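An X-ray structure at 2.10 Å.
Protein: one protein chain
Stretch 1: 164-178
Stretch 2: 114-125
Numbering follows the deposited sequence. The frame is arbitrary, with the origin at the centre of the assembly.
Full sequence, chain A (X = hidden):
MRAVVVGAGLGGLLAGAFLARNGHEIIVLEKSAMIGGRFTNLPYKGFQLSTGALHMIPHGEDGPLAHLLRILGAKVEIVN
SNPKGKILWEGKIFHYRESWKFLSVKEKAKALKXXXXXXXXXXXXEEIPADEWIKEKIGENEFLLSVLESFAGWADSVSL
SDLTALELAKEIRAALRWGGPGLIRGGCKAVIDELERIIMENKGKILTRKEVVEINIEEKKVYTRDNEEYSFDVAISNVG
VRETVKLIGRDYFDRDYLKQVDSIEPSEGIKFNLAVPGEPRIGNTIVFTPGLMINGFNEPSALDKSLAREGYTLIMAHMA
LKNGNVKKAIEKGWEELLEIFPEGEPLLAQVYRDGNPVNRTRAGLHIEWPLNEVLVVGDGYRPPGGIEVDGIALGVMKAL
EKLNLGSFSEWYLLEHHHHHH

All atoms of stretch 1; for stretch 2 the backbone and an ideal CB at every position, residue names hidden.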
ATOM      1  N   THR A 164      14.080  -7.262  -8.589  1.00 34.49           N
ATOM      2  CA  THR A 164      15.517  -7.520  -8.575  1.00 23.95           C
ATOM      3  C   THR A 164      15.765  -8.369  -7.331  1.00 30.79           C
ATOM      4  O   THR A 164      14.923  -8.417  -6.438  1.00 35.15           O
ATOM      5  CB  THR A 164      16.337  -6.217  -8.463  1.00 31.33           C
ATOM      6  OG1 THR A 164      16.047  -5.574  -7.216  1.00 33.93           O
ATOM      7  CG2 THR A 164      15.997  -5.264  -9.616  1.00 24.59           C
ATOM      8  N   ALA A 165      16.905  -9.045  -7.267  1.00 33.01           N
ATOM      9  CA  ALA A 165      17.200  -9.880  -6.109  1.00 32.04           C
ATOM     10  C   ALA A 165      17.272  -8.991  -4.873  1.00 23.21           C
ATOM     11  O   ALA A 165      16.849  -9.378  -3.795  1.00 25.98           O
ATOM     12  CB  ALA A 165      18.523 -10.617  -6.312  1.00 26.17           C
ATOM     13  N   LEU A 166      17.812  -7.793  -5.057  1.00 28.77           N
ATOM     14  CA  LEU A 166      17.961  -6.829  -3.979  1.00 33.92           C
ATOM     15  C   LEU A 166      16.615  -6.371  -3.433  1.00 30.60           C
ATOM     16  O   LEU A 166      16.429  -6.294  -2.221  1.00 32.97           O
ATOM     17  CB  LEU A 166      18.760  -5.619  -4.474  1.00 31.87           C
ATOM     18  CG  LEU A 166      19.106  -4.558  -3.426  1.00 35.02           C
ATOM     19  CD1 LEU A 166      19.855  -5.196  -2.262  1.00 36.22           C
ATOM     20  CD2 LEU A 166      19.942  -3.477  -4.069  1.00 34.14           C
ATOM     21  N   GLU A 167      15.675  -6.067  -4.324  1.00 27.76           N
ATOM     22  CA  GLU A 167      14.357  -5.622  -3.890  1.00 25.17           C
ATOM     23  C   GLU A 167      13.665  -6.712  -3.090  1.00 29.16           C
ATOM     24  O   GLU A 167      13.108  -6.441  -2.027  1.00 26.49           O
ATOM     25  CB  GLU A 167      13.497  -5.226  -5.090  1.00 27.09           C
ATOM     26  CG  GLU A 167      12.088  -4.758  -4.738  1.00 29.25           C
ATOM     27  CD  GLU A 167      12.061  -3.686  -3.660  1.00 34.93           C
ATOM     28  OE1 GLU A 167      12.966  -2.831  -3.640  1.00 38.32           O
ATOM     29  OE2 GLU A 167      11.121  -3.689  -2.837  1.00 35.31           O
ATOM     30  N   LEU A 168      13.706  -7.946  -3.590  1.00 26.27           N
ATOM     31  CA  LEU A 168      13.076  -9.054  -2.875  1.00 27.96           C
ATOM     32  C   LEU A 168      13.752  -9.264  -1.529  1.00 28.49           C
ATOM     33  O   LEU A 168      13.092  -9.530  -0.523  1.00 25.95           O
ATOM     34  CB  LEU A 168      13.163 -10.360  -3.678  1.00 28.48           C
ATOM     35  CG  LEU A 168      12.606 -11.574  -2.923  1.00 25.08           C
ATOM     36  CD1 LEU A 168      11.119 -11.377  -2.698  1.00 27.13           C
ATOM     37  CD2 LEU A 168      12.857 -12.855  -3.702  1.00 25.33           C
ATOM     38  N   ALA A 169      15.077  -9.156  -1.522  1.00 31.87           N
ATOM     39  CA  ALA A 169      15.845  -9.331  -0.296  1.00 30.89           C
ATOM     40  C   ALA A 169      15.418  -8.286   0.729  1.00 25.60           C
ATOM     41  O   ALA A 169      15.246  -8.596   1.905  1.00 26.37           O
ATOM     42  CB  ALA A 169      17.341  -9.203  -0.587  1.00 29.33           C
ATOM     43  N   LYS A 170      15.248  -7.048   0.283  1.00 27.45           N
ATOM     44  CA  LYS A 170      14.844  -5.978   1.191  1.00 24.24           C
ATOM     45  C   LYS A 170      13.429  -6.182   1.721  1.00 27.37           C
ATOM     46  O   LYS A 170      13.139  -5.869   2.878  1.00 27.41           O
ATOM     47  CB  LYS A 170      14.988  -4.621   0.497  1.00 28.09           C
ATOM     48  CG  LYS A 170      16.447  -4.215   0.313  1.00 24.43           C
ATOM     49  CD  LYS A 170      16.570  -2.918  -0.446  1.00 33.73           C
ATOM     50  CE  LYS A 170      18.005  -2.432  -0.472  1.00 36.15           C
ATOM     51  NZ  LYS A 170      18.136  -1.147  -1.222  1.00 36.92           N
ATOM     52  N   GLU A 171      12.546  -6.713   0.883  1.00 28.94           N
ATOM     53  CA  GLU A 171      11.181  -6.983   1.321  1.00 26.05           C
ATOM     54  C   GLU A 171      11.213  -8.172   2.285  1.00 30.25           C
ATOM     55  O   GLU A 171      10.396  -8.272   3.205  1.00 24.95           O
ATOM     56  CB  GLU A 171      10.290  -7.270   0.108  1.00 33.90           C
ATOM     57  CG  GLU A 171       9.935  -6.002  -0.660  1.00 25.26           C
ATOM     58  CD  GLU A 171       9.194  -6.266  -1.951  1.00 32.87           C
ATOM     59  OE1 GLU A 171       8.411  -7.235  -2.013  1.00 21.64           O
ATOM     60  OE2 GLU A 171       9.382  -5.484  -2.905  1.00 38.86           O
ATOM     61  N   ILE A 172      12.171  -9.071   2.079  1.00 22.65           N
ATOM     62  CA  ILE A 172      12.315 -10.217   2.963  1.00 27.18           C
ATOM     63  C   ILE A 172      12.823  -9.688   4.305  1.00 22.88           C
ATOM     64  O   ILE A 172      12.386 -10.129   5.355  1.00 29.69           O
ATOM     65  CB  ILE A 172      13.315 -11.261   2.399  1.00 27.89           C
ATOM     66  CG1 ILE A 172      12.686 -11.985   1.202  1.00 29.98           C
ATOM     67  CG2 ILE A 172      13.678 -12.266   3.492  1.00 30.36           C
ATOM     68  CD1 ILE A 172      13.639 -12.907   0.452  1.00 24.38           C
ATOM     69  N   ARG A 173      13.747  -8.734   4.267  1.00 24.57           N
ATOM     70  CA  ARG A 173      14.256  -8.159   5.504  1.00 30.24           C
ATOM     71  C   ARG A 173      13.100  -7.502   6.276  1.00 27.96           C
ATOM     72  O   ARG A 173      12.945  -7.702   7.480  1.00 28.99           O
ATOM     73  CB  ARG A 173      15.349  -7.126   5.205  1.00 28.29           C
ATOM     74  CG  ARG A 173      15.918  -6.485   6.468  1.00 32.77           C
ATOM     75  CD  ARG A 173      17.249  -5.808   6.214  1.00 41.10           C
ATOM     76  NE  ARG A 173      17.133  -4.678   5.300  1.00 34.57           N
ATOM     77  CZ  ARG A 173      18.172  -4.011   4.808  1.00 41.19           C
ATOM     78  NH1 ARG A 173      19.405  -4.366   5.146  1.00 40.65           N
ATOM     79  NH2 ARG A 173      17.978  -2.998   3.972  1.00 40.32           N
ATOM     80  N   ALA A 174      12.284  -6.725   5.570  1.00 21.82           N
ATOM     81  CA  ALA A 174      11.144  -6.064   6.200  1.00 26.73           C
ATOM     82  C   ALA A 174      10.240  -7.087   6.889  1.00 22.68           C
ATOM     83  O   ALA A 174       9.721  -6.836   7.981  1.00 32.53           O
ATOM     84  CB  ALA A 174      10.344  -5.260   5.151  1.00 16.95           C
ATOM     85  N   ALA A 175      10.046  -8.241   6.258  1.00 24.78           N
ATOM     86  CA  ALA A 175       9.190  -9.274   6.842  1.00 25.92           C
ATOM     87  C   ALA A 175       9.829  -9.877   8.094  1.00 28.85           C
ATOM     88  O   ALA A 175       9.136 -10.212   9.060  1.00 27.31           O
ATOM     89  CB  ALA A 175       8.907 -10.367   5.815  1.00 24.74           C
ATOM     90  N   LEU A 176      11.152 -10.014   8.081  1.00 29.59           N
ATOM     91  CA  LEU A 176      11.856 -10.570   9.238  1.00 34.91           C
ATOM     92  C   LEU A 176      11.816  -9.572  10.393  1.00 29.52           C
ATOM     93  O   LEU A 176      11.649  -9.947  11.555  1.00 30.87           O
ATOM     94  CB  LEU A 176      13.316 -10.883   8.886  1.00 24.10           C
ATOM     95  CG  LEU A 176      13.583 -11.899   7.767  1.00 31.92           C
ATOM     96  CD1 LEU A 176      15.083 -12.068   7.574  1.00 27.29           C
ATOM     97  CD2 LEU A 176      12.936 -13.229   8.112  1.00 38.13           C
ATOM     98  N   ARG A 177      11.956  -8.294  10.064  1.00 30.61           N
ATOM     99  CA  ARG A 177      11.952  -7.245  11.075  1.00 31.64           C
ATOM    100  C   ARG A 177      10.583  -6.932  11.653  1.00 32.07           C
ATOM    101  O   ARG A 177      10.410  -6.935  12.871  1.00 29.35           O
ATOM    102  CB  ARG A 177      12.534  -5.950  10.501  1.00 35.68           C
ATOM    103  CG  ARG A 177      13.958  -6.070  10.016  1.00 49.58           C
ATOM    104  CD  ARG A 177      14.938  -5.408  10.965  1.00 65.31           C
ATOM    105  NE  ARG A 177      16.311  -5.800  10.657  1.00 71.63           N
ATOM    106  CZ  ARG A 177      16.812  -7.009  10.897  1.00 71.91           C
ATOM    107  NH1 ARG A 177      16.054  -7.948  11.454  1.00 63.48           N
ATOM    108  NH2 ARG A 177      18.068  -7.285  10.568  1.00 75.25           N
ATOM    109  N   TRP A 178       9.611  -6.674  10.779  1.00 23.14           N
ATOM    110  CA  TRP A 178       8.280  -6.284  11.226  1.00 25.39           C
ATOM    111  C   TRP A 178       7.205  -7.348  11.203  1.00 26.78           C
ATOM    112  O   TRP A 178       6.061  -7.074  11.563  1.00 24.52           O
ATOM    113  CB  TRP A 178       7.811  -5.069  10.426  1.00 19.50           C
ATOM    114  CG  TRP A 178       8.826  -3.974  10.402  1.00 14.49           C
ATOM    115  CD1 TRP A 178       9.543  -3.491  11.468  1.00 22.64           C
ATOM    116  CD2 TRP A 178       9.204  -3.186   9.276  1.00 18.22           C
ATOM    117  NE1 TRP A 178      10.341  -2.444  11.068  1.00 20.31           N
ATOM    118  CE2 TRP A 178      10.152  -2.236   9.727  1.00 22.61           C
ATOM    119  CE3 TRP A 178       8.834  -3.185   7.920  1.00 23.72           C
ATOM    120  CZ2 TRP A 178      10.733  -1.296   8.871  1.00 20.24           C
ATOM    121  CZ3 TRP A 178       9.417  -2.247   7.069  1.00 19.12           C
ATOM    122  CH2 TRP A 178      10.354  -1.318   7.549  1.00 21.61           C
ATOM    123  N   UNK A 114      19.160 -18.580   3.660  1.00 65.78           N
ATOM    124  CA  UNK A 114      19.717 -17.264   3.366  1.00 56.62           C
ATOM    125  C   UNK A 114      18.942 -16.231   4.171  1.00 47.40           C
ATOM    126  O   UNK A 114      19.278 -15.050   4.172  1.00 45.30           O
ATOM    127  CB  UNK A 114      19.659 -16.954   1.869  1.00 56.62           C
ATOM    128  N   UNK A 115      17.896 -16.692   4.848  1.00 42.25           N
ATOM    129  CA  UNK A 115      17.081 -15.820   5.680  1.00 54.76           C
ATOM    130  C   UNK A 115      17.963 -15.338   6.821  1.00 58.02           C
ATOM    131  O   UNK A 115      17.803 -14.227   7.326  1.00 62.59           O
ATOM    132  CB  UNK A 115      15.831 -16.534   6.198  1.00 54.76           C
ATOM    133  N   UNK A 116      18.900 -16.191   7.220  1.00 61.65           N
ATOM    134  CA  UNK A 116      19.828 -15.865   8.292  1.00 60.93           C
ATOM    135  C   UNK A 116      20.751 -14.747   7.822  1.00 58.95           C
ATOM    136  O   UNK A 116      21.105 -13.855   8.592  1.00 62.64           O
ATOM    137  CB  UNK A 116      20.631 -17.095   8.719  1.00 60.93           C
ATOM    138  N   UNK A 117      21.134 -14.802   6.552  1.00 58.41           N
ATOM    139  CA  UNK A 117      22.014 -13.798   5.960  1.00 57.88           C
ATOM    140  C   UNK A 117      21.310 -12.456   5.814  1.00 59.38           C
ATOM    141  O   UNK A 117      21.902 -11.403   6.061  1.00 58.06           O
ATOM    142  CB  UNK A 117      22.519 -14.273   4.596  1.00 57.88           C
ATOM    143  N   UNK A 118      20.048 -12.496   5.398  1.00 59.27           N
ATOM    144  CA  UNK A 118      19.265 -11.278   5.240  1.00 57.62           C
ATOM    145  C   UNK A 118      19.048 -10.692   6.627  1.00 58.17           C
ATOM    146  O   UNK A 118      18.878  -9.482   6.786  1.00 53.87           O
ATOM    147  CB  UNK A 118      17.935 -11.548   4.533  1.00 57.62           C
ATOM    148  N   UNK A 119      19.056 -11.569   7.629  1.00 59.68           N
ATOM    149  CA  UNK A 119      18.888 -11.164   9.022  1.00 62.58           C
ATOM    150  C   UNK A 119      20.127 -10.360   9.408  1.00 61.59           C
ATOM    151  O   UNK A 119      20.031  -9.336  10.084  1.00 62.48           O
ATOM    152  CB  UNK A 119      18.691 -12.370   9.943  1.00 62.58           C
ATOM    153  N   UNK A 120      21.285 -10.842   8.960  1.00 60.90           N
ATOM    154  CA  UNK A 120      22.570 -10.201   9.226  1.00 65.23           C
ATOM    155  C   UNK A 120      22.721  -8.918   8.419  1.00 71.26           C
ATOM    156  O   UNK A 120      23.814  -8.354   8.338  1.00 70.53           O
ATOM    157  CB  UNK A 120      23.720 -11.159   8.909  1.00 65.23           C
ATOM    158  N   UNK A 121      21.628  -8.469   7.811  1.00 74.72           N
ATOM    159  CA  UNK A 121      21.639  -7.252   7.007  1.00 76.84           C
ATOM    160  C   UNK A 121      22.372  -7.462   5.683  1.00 72.83           C
ATOM    161  O   UNK A 121      22.318  -6.610   4.798  1.00 84.35           O
ATOM    162  CB  UNK A 121      22.288  -6.109   7.790  1.00 76.84           C
ATOM    163  N   UNK A 122      23.055  -8.593   5.547  1.00 71.26           N
ATOM    164  CA  UNK A 122      23.794  -8.883   4.325  1.00 69.22           C
ATOM    165  C   UNK A 122      22.871  -9.128   3.137  1.00 68.89           C
ATOM    166  O   UNK A 122      22.176 -10.140   3.070  1.00 73.36           O
ATOM    167  CB  UNK A 122      24.698 -10.099   4.537  1.00 69.22           C
ATOM    168  N   UNK A 123      22.871  -8.182   2.202  1.00 65.71           N
ATOM    169  CA  UNK A 123      22.039  -8.261   1.007  1.00 61.85           C
ATOM    170  C   UNK A 123      22.853  -8.665  -0.221  1.00 62.09           C
ATOM    171  O   UNK A 123      24.075  -8.532  -0.240  1.00 65.67           O
ATOM    172  CB  UNK A 123      21.348  -6.919   0.758  1.00 61.85           C
ATOM    173  N   UNK A 124      22.178  -9.160  -1.269  1.00 62.29           N
ATOM    174  CA  UNK A 124      22.842  -9.586  -2.502  1.00 65.70           C
ATOM    175  C   UNK A 124      23.469  -8.480  -3.349  1.00 70.02           C
ATOM    176  O   UNK A 124      22.799  -7.527  -3.749  1.00 73.33           O
ATOM    177  CB  UNK A 124      21.829 -10.338  -3.368  1.00 65.70           C
ATOM    178  N   UNK A 125      24.763  -8.628  -3.617  1.00 69.83           N
ATOM    179  CA  UNK A 125      25.507  -7.677  -4.438  1.00 69.39           C
ATOM    180  C   UNK A 125      25.105  -7.966  -5.882  1.00 66.00           C
ATOM    181  O   UNK A 125      25.364  -7.179  -6.793  1.00 63.78           O
ATOM    182  CB  UNK A 125      27.018  -7.794  -4.230  1.00 69.39           C
TER

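Stretch 1 offers a helix, 165-178, that presents Ala 165, Ala 169, Ile 172 and Leu 176 to the second stretch, with Arg 173 and Arg 177 beside them; the short helix 115-119 crosses it at 81°.

Position 114 has nothing of stretch 1 within 5.5 Å of its ideal CB; it is Leu 114. At 115 the CB points sideways, 4.7 Å from Leu 176 CD1, and a branched or long apolar chain could bend toward the helix. Leu 115 does so, its CD2 lying 3.9 Å from Ile 172 CG2. Positions 116 and 117 point away and sideways, with no demand from stretch 1; they are Ala 116 and Glu 117.

Position 118 points straight at the helix, its ideal CB 4.2 Å from Leu 176 CD1 and 4.4 Å from Ile 172 CG2. The hollow is apolar, so Val, Leu, Ile or Met would be plausible. Ile 118 sits as a knob among Ala 169, Ile 172, Arg 173 and Leu 176: its CD1 reaches 3.3 Å from Ile 172 CG2, while its CG2 lies 3.7 Å from Arg 173 CA.

At 119 the CB points sideways, near Leu 176 and the Arg 177 guanidinium. Arg 177 NH2 donates a hydrogen bond to the main-chain O of 119 at 2.9 Å, which does not itself require a particular side chain here. An acid could answer the charge, and a long chain could cover the leucine. The residue is Arg 119, whose guanidinium lays one face over Leu 176 CD2. The like charges come close, NH1 of Arg 119 to NH1 of Arg 177 being 4.6 Å.

Position 120, where helical geometry ends, points away; it is Met 120, modelled as selenomethionine. At 121 phi is positive (72°), which favours Gly or Asn, and an acceptor would suit nearby Arg 173 NH1. Asn 121 fits the backbone, but is poorly ordered, and its OD1 stays 4.3 Å from Arg 173 NH1. Position 122 points away and holds Lys 122.

Position 123 has its ideal CB 3.8 Å from Leu 166 CD1 and 4.8 Å from Ala 169 CB, calling for a sizeable apolar chain. Leu 123 places CD2 3.7 Å from Ala 169 CB and CD1 over one face of the Arg 173 guanidinium.

At 124, phi of -68° permits proline, and the small Ala 165 and Ala 169 leave room for a compact apolar group. Pro 124 brings CD to 3.5 Å from Ala 169 CB. Position 125 points away: Lys 125.

Stretch 2, residues 114-125: LLAEIRMNKLPK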
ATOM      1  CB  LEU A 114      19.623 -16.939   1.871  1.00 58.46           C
ATOM      2  CG  LEU A 114      18.295 -16.444   1.292  1.00 55.86           C
ATOM      3  CD1 LEU A 114      18.484 -16.073  -0.167  1.00 56.23           C
ATOM      4  CD2 LEU A 114      17.234 -17.517   1.440  1.00 66.49           C
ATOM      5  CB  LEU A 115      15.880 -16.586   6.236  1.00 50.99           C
ATOM      6  CG  LEU A 115      14.895 -17.139   5.205  1.00 57.96           C
ATOM      7  CD1 LEU A 115      13.834 -17.979   5.906  1.00 49.13           C
ATOM      8  CD2 LEU A 115      14.253 -15.988   4.444  1.00 55.62           C
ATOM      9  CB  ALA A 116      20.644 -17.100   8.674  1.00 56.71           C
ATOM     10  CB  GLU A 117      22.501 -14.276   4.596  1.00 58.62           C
ATOM     11  CG  GLU A 117      23.543 -15.372   4.667  1.00 64.61           C
ATOM     12  CD  GLU A 117      23.379 -16.397   3.568  1.00 71.05           C
ATOM     13  OE1 GLU A 117      22.524 -17.299   3.723  1.00 71.74           O
ATOM     14  OE2 GLU A 117      24.095 -16.294   2.549  1.00 70.04           O
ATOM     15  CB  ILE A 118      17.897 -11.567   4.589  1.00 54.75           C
ATOM     16  CG1 ILE A 118      18.106 -12.121   3.177  1.00 45.88           C
ATOM     17  CG2 ILE A 118      17.063 -10.288   4.538  1.00 45.74           C
ATOM     18  CD1 ILE A 118      16.824 -12.443   2.454  1.00 45.86           C
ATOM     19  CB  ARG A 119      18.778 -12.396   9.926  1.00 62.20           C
ATOM     20  CG  ARG A 119      18.564 -12.077  11.400  1.00 71.10           C
ATOM     21  CD  ARG A 119      17.093 -11.853  11.719  1.00 66.49           C
ATOM     22  NE  ARG A 119      16.352 -13.112  11.736  1.00 64.53           N
ATOM     23  CZ  ARG A 119      15.040 -13.209  11.932  1.00 66.22           C
ATOM     24  NH1 ARG A 119      14.311 -12.119  12.128  1.00 64.77           N
ATOM     25  NH2 ARG A 119      14.458 -14.401  11.944  1.00 59.52           N
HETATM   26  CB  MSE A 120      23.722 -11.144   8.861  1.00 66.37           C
HETATM   27  CG  MSE A 120      23.859 -12.372   9.744  1.00 68.67           C
HETATM   28 SE   MSE A 120      24.351 -11.975  11.429  1.00 70.49          SE
HETATM   29  CE  MSE A 120      22.776 -12.115  12.283  1.00 69.12           C
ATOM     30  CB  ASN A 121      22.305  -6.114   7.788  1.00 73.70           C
ATOM     31  CG  ASN A 121      23.583  -5.621   7.127  1.00 83.12           C
ATOM     32  OD1 ASN A 121      23.541  -4.911   6.120  1.00 81.05           O
ATOM     33  ND2 ASN A 121      24.728  -6.007   7.685  1.00 79.55           N
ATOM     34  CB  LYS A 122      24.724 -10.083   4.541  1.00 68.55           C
ATOM     35  CG  LYS A 122      25.971  -9.732   5.347  1.00 72.22           C
ATOM     36  CD  LYS A 122      26.905 -10.917   5.549  1.00 75.85           C
ATOM     37  CE  LYS A 122      26.384 -11.878   6.606  1.00 71.74           C
ATOM     38  NZ  LYS A 122      27.364 -12.966   6.880  1.00 65.82           N
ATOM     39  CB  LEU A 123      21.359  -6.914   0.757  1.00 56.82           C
ATOM     40  CG  LEU A 123      20.426  -6.421   1.867  1.00 60.28           C
ATOM     41  CD1 LEU A 123      19.919  -5.035   1.526  1.00 62.89           C
ATOM     42  CD2 LEU A 123      19.265  -7.386   2.040  1.00 61.54           C
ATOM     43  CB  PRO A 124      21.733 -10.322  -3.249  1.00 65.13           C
ATOM     44  CG  PRO A 124      20.503  -9.597  -2.812  1.00 62.63           C
ATOM     45  CD  PRO A 124      20.735  -9.448  -1.331  1.00 61.56           C
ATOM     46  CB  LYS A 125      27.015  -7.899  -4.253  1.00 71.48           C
ATOM     47  CG  LYS A 125      27.930  -7.003  -5.090  1.00 73.04           C
ATOM     48  CD  LYS A 125      28.084  -5.602  -4.507  1.00 72.23           C
ATOM     49  CE  LYS A 125      26.844  -4.753  -4.727  1.00 76.31           C
ATOM     50  NZ  LYS A 125      26.556  -4.566  -6.178  1.00 73.83           N
TER
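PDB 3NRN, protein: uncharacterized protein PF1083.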